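Local coordinates for DNA gyrase, B subunit, truncated (Myxococcus xanthus, PDB 3CWV), which probably binds and hydrolyses ATP to drive the breakage, passage and rejoining of double-stranded DNA by a type II topoisomerase, at residues L34-L39 against A172-R177. Residues are numbered along the deposited sequence; the frame is centred on the assembly and turned at random.
Sequences LVYFLL and ARLSRR
Over one face of the Tyr36 ring lies the guanidinium of Arg177, stacked flat with the planes 9° apart. Arg177 CZ sits 3.8 Å from the Tyr36 ring centroid, a cation-pi contact. At the ring edge Arg173 CD comes within 3.1 Å of Tyr36 OH, which lies near the Arg173 guanidinium plane, at its edge; Leu174 CD2 approaches obliquely, and the His33 ring packs edge-to-face with Tyr36. Arg177 CG, anti to the backbone N (chi1 176°), meets Leu39 CD1 at 3.5 Å, and the chain, bent at chi2 and chi3, ends with its guanidinium on the ring. A water bridges Tyr36 OH and Arg173 NH1, accepting from NH1; Arg173 NH2 forms a salt bridge with Glu28. Deeper in, Val35 CG1 and Leu174 CD2 meet tip to tip. An alanine at Tyr36 would probably leave the Arg177 guanidinium without its aromatic platform, freer to turn, and the water without its phenol partner. Helices 28-47 and 171-184 lie side by side on the mixed eight-stranded sheet of the GHKL-type ATPase domain, Val35 touching Ile64 and Leu39 Leu66. Between 34-39 and 172-177, near parallel, side chains and one bridging water make the contact, the Tyr36 pi cloud and a long, weak ion pair to Glu180 probably helping to offset the charge of Arg177.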
loop_
_atom_site.group_PDB
_atom_site.type_symbol
_atom_site.label_atom_id
_atom_site.label_comp_id
_atom_site.label_asym_id
_atom_site.label_seq_id
_atom_site.Cartn_x
_atom_site.Cartn_y
_atom_site.Cartn_z
ATOM N N LEU A 34 -7.246 1.107 11.681
ATOM C CA LEU A 34 -8.140 -0.024 11.481
ATOM C C LEU A 34 -8.498 -0.180 10.016
ATOM O O LEU A 34 -8.596 -1.306 9.498
ATOM C CB LEU A 34 -9.414 0.145 12.323
ATOM C CG LEU A 34 -9.250 0.340 13.833
ATOM C CD1 LEU A 34 -10.673 0.365 14.413
ATOM C CD2 LEU A 34 -8.427 -0.775 14.497
ATOM N N VAL A 35 -8.719 0.938 9.345
ATOM C CA VAL A 35 -8.995 0.931 7.909
ATOM C C VAL A 35 -7.752 0.596 7.097
ATOM O O VAL A 35 -7.829 -0.186 6.130
ATOM C CB VAL A 35 -9.515 2.310 7.420
ATOM C CG1 VAL A 35 -9.870 2.220 5.942
ATOM C CG2 VAL A 35 -10.759 2.691 8.218
ATOM N N TYR A 36 -6.614 1.181 7.473
ATOM C CA TYR A 36 -5.356 0.922 6.746
ATOM C C TYR A 36 -4.993 -0.570 6.816
ATOM O O TYR A 36 -4.454 -1.120 5.844
ATOM C CB TYR A 36 -4.200 1.757 7.317
ATOM C CG TYR A 36 -4.403 3.273 7.227
ATOM C CD1 TYR A 36 -5.213 3.850 6.240
ATOM C CD2 TYR A 36 -3.749 4.123 8.121
ATOM C CE1 TYR A 36 -5.370 5.258 6.164
ATOM C CE2 TYR A 36 -3.919 5.515 8.064
ATOM C CZ TYR A 36 -4.716 6.061 7.089
ATOM O OH TYR A 36 -4.875 7.418 7.041
ATOM N N PHE A 37 -5.273 -1.219 7.952
ATOM C CA PHE A 37 -5.010 -2.671 8.067
ATOM C C PHE A 37 -5.818 -3.459 7.021
ATOM O O PHE A 37 -5.315 -4.426 6.409
ATOM C CB PHE A 37 -5.318 -3.227 9.477
ATOM C CG PHE A 37 -4.470 -2.633 10.610
ATOM C CD1 PHE A 37 -3.196 -2.141 10.379
ATOM C CD2 PHE A 37 -4.967 -2.634 11.916
ATOM C CE1 PHE A 37 -2.403 -1.628 11.459
ATOM C CE2 PHE A 37 -4.205 -2.131 12.978
ATOM C CZ PHE A 37 -2.921 -1.629 12.748
ATOM N N LEU A 38 -7.091 -3.101 6.849
ATOM C CA LEU A 38 -7.912 -3.716 5.768
ATOM C C LEU A 38 -7.350 -3.477 4.362
ATOM O O LEU A 38 -7.212 -4.414 3.561
ATOM C CB LEU A 38 -9.379 -3.268 5.839
ATOM C CG LEU A 38 -10.347 -4.112 6.652
ATOM C CD1 LEU A 38 -11.694 -3.399 6.686
ATOM C CD2 LEU A 38 -10.519 -5.549 6.037
ATOM N N LEU A 39 -7.080 -2.226 4.019
ATOM C CA LEU A 39 -6.416 -1.901 2.750
ATOM C C LEU A 39 -5.102 -2.670 2.524
ATOM O O LEU A 39 -4.813 -3.102 1.391
ATOM C CB LEU A 39 -6.150 -0.376 2.649
ATOM C CG LEU A 39 -7.460 0.424 2.512
ATOM C CD1 LEU A 39 -7.190 1.937 2.677
ATOM C CD2 LEU A 39 -8.101 0.141 1.181
ATOM N N ALA A 172 -11.153 12.413 3.241
ATOM C CA ALA A 172 -10.066 12.850 2.362
ATOM C C ALA A 172 -8.809 12.010 2.511
ATOM O O ALA A 172 -8.163 11.657 1.506
ATOM C CB ALA A 172 -9.735 14.344 2.602
ATOM N N ARG A 173 -8.406 11.710 3.747
ATOM C CA ARG A 173 -7.194 10.896 3.905
ATOM C C ARG A 173 -7.397 9.422 3.502
ATOM O O ARG A 173 -6.485 8.798 2.976
ATOM C CB ARG A 173 -6.580 11.039 5.308
ATOM C CG ARG A 173 -6.909 9.976 6.283
ATOM C CD ARG A 173 -6.101 10.169 7.549
ATOM N NE ARG A 173 -6.398 11.463 8.153
ATOM C CZ ARG A 173 -6.234 11.747 9.444
ATOM N NH1 ARG A 173 -5.741 10.834 10.274
ATOM N NH2 ARG A 173 -6.569 12.947 9.900
ATOM N N LEU A 174 -8.589 8.884 3.734
ATOM C CA LEU A 174 -8.945 7.550 3.237
ATOM C C LEU A 174 -8.934 7.483 1.700
ATOM O O LEU A 174 -8.362 6.538 1.136
ATOM C CB LEU A 174 -10.282 7.062 3.826
ATOM C CG LEU A 174 -10.349 6.865 5.355
ATOM C CD1 LEU A 174 -11.684 6.247 5.687
ATOM C CD2 LEU A 174 -9.168 6.008 5.911
ATOM N N SER A 175 -9.524 8.477 1.018
ATOM C CA SER A 175 -9.446 8.552 -0.461
ATOM C C SER A 175 -8.022 8.650 -0.960
ATOM O O SER A 175 -7.667 7.988 -1.937
ATOM C CB SER A 175 -10.243 9.727 -1.071
ATOM O OG SER A 175 -11.450 9.929 -0.381
ATOM N N ARG A 176 -7.196 9.470 -0.308
ATOM C CA ARG A 176 -5.776 9.532 -0.667
ATOM C C ARG A 176 -5.069 8.182 -0.533
ATOM O O ARG A 176 -4.239 7.852 -1.358
ATOM C CB ARG A 176 -5.029 10.592 0.148
ATOM C CG ARG A 176 -5.217 12.016 -0.377
ATOM C CD ARG A 176 -4.257 12.984 0.289
ATOM N NE ARG A 176 -4.543 13.125 1.716
ATOM C CZ ARG A 176 -5.456 13.955 2.218
ATOM N NH1 ARG A 176 -6.176 14.717 1.409
ATOM N NH2 ARG A 176 -5.649 14.015 3.528
ATOM N N ARG A 177 -5.377 7.409 0.505
ATOM C CA ARG A 177 -4.727 6.105 0.673
ATOM C C ARG A 177 -5.178 5.150 -0.434
ATOM O O ARG A 177 -4.409 4.300 -0.905
ATOM C CB ARG A 177 -5.014 5.520 2.061
ATOM C CG ARG A 177 -4.470 4.114 2.316
ATOM C CD ARG A 177 -2.943 4.044 2.450
ATOM N NE ARG A 177 -2.443 4.885 3.540
ATOM C CZ ARG A 177 -1.795 4.452 4.625
ATOM N NH1 ARG A 177 -1.527 3.154 4.816
ATOM N NH2 ARG A 177 -1.397 5.341 5.524
HETATM O O HOH W 1 -4.163 8.688 9.783
#